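Local structure of alcohol dehydrogenase, zinc-containing (Streptococcus pneumoniae serotype 2, 5YLN) at residues A[158-162]-A[163-167]. The protein probably oxidises alcohols to aldehydes or ketones with NAD+ as a zinc-dependent dehydrogenase, carrying zinc ions at two separate sites. Residues are numbered along the deposited sequence; the frame is centred on the assembly and turned at random.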
ATOM      1  N   THR A 158      -8.624 -15.616   4.309  1.00 34.27           N
ATOM      2  CA  THR A 158      -8.690 -14.185   4.608  1.00 32.67           C
ATOM      3  C   THR A 158      -7.435 -13.735   5.346  1.00 36.53           C
ATOM      4  O   THR A 158      -6.716 -12.839   4.887  1.00 28.72           O
ATOM      5  CB  THR A 158      -9.966 -13.841   5.412  1.00 32.98           C
ATOM      6  OG1 THR A 158     -11.122 -14.056   4.593  1.00 26.27           O
ATOM      7  CG2 THR A 158      -9.966 -12.344   5.810  1.00 25.48           C
ATOM      8  N   GLY A 159      -7.133 -14.380   6.472  1.00 24.95           N
ATOM      9  CA  GLY A 159      -5.895 -14.084   7.190  1.00 30.44           C
ATOM     10  C   GLY A 159      -4.643 -14.226   6.321  1.00 32.12           C
ATOM     11  O   GLY A 159      -3.711 -13.423   6.421  1.00 36.41           O
ATOM     12  N   TYR A 160      -4.593 -15.262   5.468  1.00 27.05           N
ATOM     13  CA  TYR A 160      -3.380 -15.530   4.691  1.00 33.66           C
ATOM     14  C   TYR A 160      -3.215 -14.521   3.560  1.00 29.78           C
ATOM     15  O   TYR A 160      -2.201 -13.828   3.487  1.00 34.48           O
ATOM     16  CB  TYR A 160      -3.395 -16.964   4.148  1.00 31.61           C
ATOM     17  CG  TYR A 160      -2.106 -17.405   3.445  1.00 35.25           C
ATOM     18  CD1 TYR A 160      -0.859 -17.315   4.079  1.00 31.56           C
ATOM     19  CD2 TYR A 160      -2.143 -17.934   2.159  1.00 35.68           C
ATOM     20  CE1 TYR A 160       0.315 -17.717   3.437  1.00 29.22           C
ATOM     21  CE2 TYR A 160      -0.979 -18.346   1.509  1.00 36.85           C
ATOM     22  CZ  TYR A 160       0.243 -18.238   2.155  1.00 33.11           C
ATOM     23  OH  TYR A 160       1.385 -18.635   1.508  1.00 36.92           O
ATOM     24  N   GLU A 161      -4.214 -14.410   2.678  1.00 26.68           N
ATOM     25  CA  GLU A 161      -4.097 -13.525   1.515  1.00 30.16           C
ATOM     26  C   GLU A 161      -4.094 -12.055   1.928  1.00 34.20           C
ATOM     27  O   GLU A 161      -3.268 -11.271   1.444  1.00 38.38           O
ATOM     28  CB  GLU A 161      -5.237 -13.790   0.529  1.00 29.32           C
ATOM     29  CG  GLU A 161      -5.206 -15.189  -0.072  1.00 38.29           C
ATOM     30  CD  GLU A 161      -6.463 -15.544  -0.873  1.00 38.87           C
ATOM     31  OE1 GLU A 161      -7.249 -14.644  -1.227  1.00 38.97           O
ATOM     32  OE2 GLU A 161      -6.648 -16.750  -1.149  1.00 44.64           O
ATOM     33  N   ILE A 162      -4.995 -11.669   2.838  1.00 28.44           N
ATOM     34  CA  ILE A 162      -5.193 -10.257   3.141  1.00 25.58           C
ATOM     35  C   ILE A 162      -4.340  -9.768   4.312  1.00 30.28           C
ATOM     36  O   ILE A 162      -3.945  -8.599   4.337  1.00 35.69           O
ATOM     37  CB  ILE A 162      -6.689  -9.963   3.401  1.00 27.16           C
ATOM     38  CG1 ILE A 162      -7.549 -10.569   2.282  1.00 29.27           C
ATOM     39  CG2 ILE A 162      -6.918  -8.463   3.601  1.00 30.28           C
ATOM     40  CD1 ILE A 162      -7.103 -10.193   0.848  1.00 27.85           C
ATOM     41  N   GLY A 163      -4.015 -10.622   5.270  1.00 27.30           N
ATOM     42  CA  GLY A 163      -3.144 -10.229   6.359  1.00 35.34           C
ATOM     43  C   GLY A 163      -1.669 -10.577   6.193  1.00 41.12           C
ATOM     44  O   GLY A 163      -0.793  -9.820   6.606  1.00 66.74           O
ATOM     45  N   VAL A 164      -1.369 -11.750   5.611  1.00 31.06           N
ATOM     46  CA  VAL A 164      -0.012 -12.288   5.628  1.00 31.77           C
ATOM     47  C   VAL A 164       0.721 -11.983   4.314  1.00 29.06           C
ATOM     48  O   VAL A 164       1.836 -11.443   4.306  1.00 28.41           O
ATOM     49  CB  VAL A 164      -0.008 -13.798   5.946  1.00 33.28           C
ATOM     50  CG1 VAL A 164       1.409 -14.427   5.738  1.00 26.00           C
ATOM     51  CG2 VAL A 164      -0.495 -14.011   7.376  1.00 28.07           C
ATOM     52  N   LEU A 165       0.073 -12.275   3.185  1.00 31.28           N
ATOM     53  CA  LEU A 165       0.688 -12.038   1.873  1.00 27.11           C
ATOM     54  C   LEU A 165       0.741 -10.546   1.524  1.00 27.18           C
ATOM     55  O   LEU A 165       1.778 -10.033   1.085  1.00 29.49           O
ATOM     56  CB  LEU A 165      -0.060 -12.836   0.787  1.00 26.02           C
ATOM     57  CG  LEU A 165       0.192 -14.355   0.871  1.00 27.58           C
ATOM     58  CD1 LEU A 165      -0.606 -15.135  -0.176  1.00 30.21           C
ATOM     59  CD2 LEU A 165       1.684 -14.633   0.720  1.00 32.96           C
ATOM     60  N   LYS A 166      -0.361  -9.814   1.722  1.00 32.76           N
ATOM     61  CA  LYS A 166      -0.298  -8.378   1.447  1.00 28.33           C
ATOM     62  C   LYS A 166       0.622  -7.671   2.428  1.00 26.12           C
ATOM     63  O   LYS A 166       1.262  -6.677   2.076  1.00 35.13           O
ATOM     64  CB  LYS A 166      -1.702  -7.772   1.447  1.00 25.10           C
ATOM     65  CG  LYS A 166      -2.527  -8.277   0.267  1.00 30.50           C
ATOM     66  CD  LYS A 166      -3.862  -7.571   0.162  1.00 41.00           C
ATOM     67  CE  LYS A 166      -4.614  -7.995  -1.090  1.00 40.63           C
ATOM     68  NZ  LYS A 166      -4.030  -7.382  -2.312  1.00 51.58           N
ATOM     69  N   GLY A 167       0.762  -8.208   3.624  1.00 24.01           N
ATOM     70  CA  GLY A 167       1.679  -7.637   4.588  1.00 24.26           C
ATOM     71  C   GLY A 167       3.130  -7.933   4.329  1.00 35.10           C
ATOM     72  O   GLY A 167       3.990  -7.294   4.934  1.00 33.92           O
TER
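With chi1 of Tyr160 at -174°, its ring swings to the carbonyl side of its own residue and reaches along the helix, while Leu165, with chi1 -71°, sends CG back beside its backbone N to meet it. Leu165 CD1 consequently sits over one face of the Tyr160 ring, displaced toward the rim and closest to CE2 at 3.6 Å. Lying 4.0 Å from the ring centroid and 26° off the normal, Leu165 CD1 makes a CH-pi contact. Val164 CG1 approaches Tyr160 CD1 obliquely at 4.0 Å. The backbone beneath is wider than an alpha-helix: Leu165 N bonds Tyr160 O at 2.8 Å, an i to i+5 bond almost in line with the carbonyl, and Val164 N gives the same oxygen a second bond from above the carbonyl plane. Lys166 N repeats the i+5 step to Glu161 O at 3.3 Å, and Gly159 O receives two weak bonds, i+4 from Gly163 N and i+5 from Val164 N. Ile162 and Lys166 run alongside, Ile162 CD1 touching Lys166 CE at 3.8 Å. Tyr160 OH and Tyr194 OH share a hydrogen bond, and the Glu161 carboxylate is held by Ser298, Thr299 and Thr301. Successive i to i+5 bonds define a pi-type widening of helix 157-165, which packs against helix 182-191 of the Rossmann-type nucleotide-binding domain and, at Thr158, approaches the zinc site of Cys42 and His64.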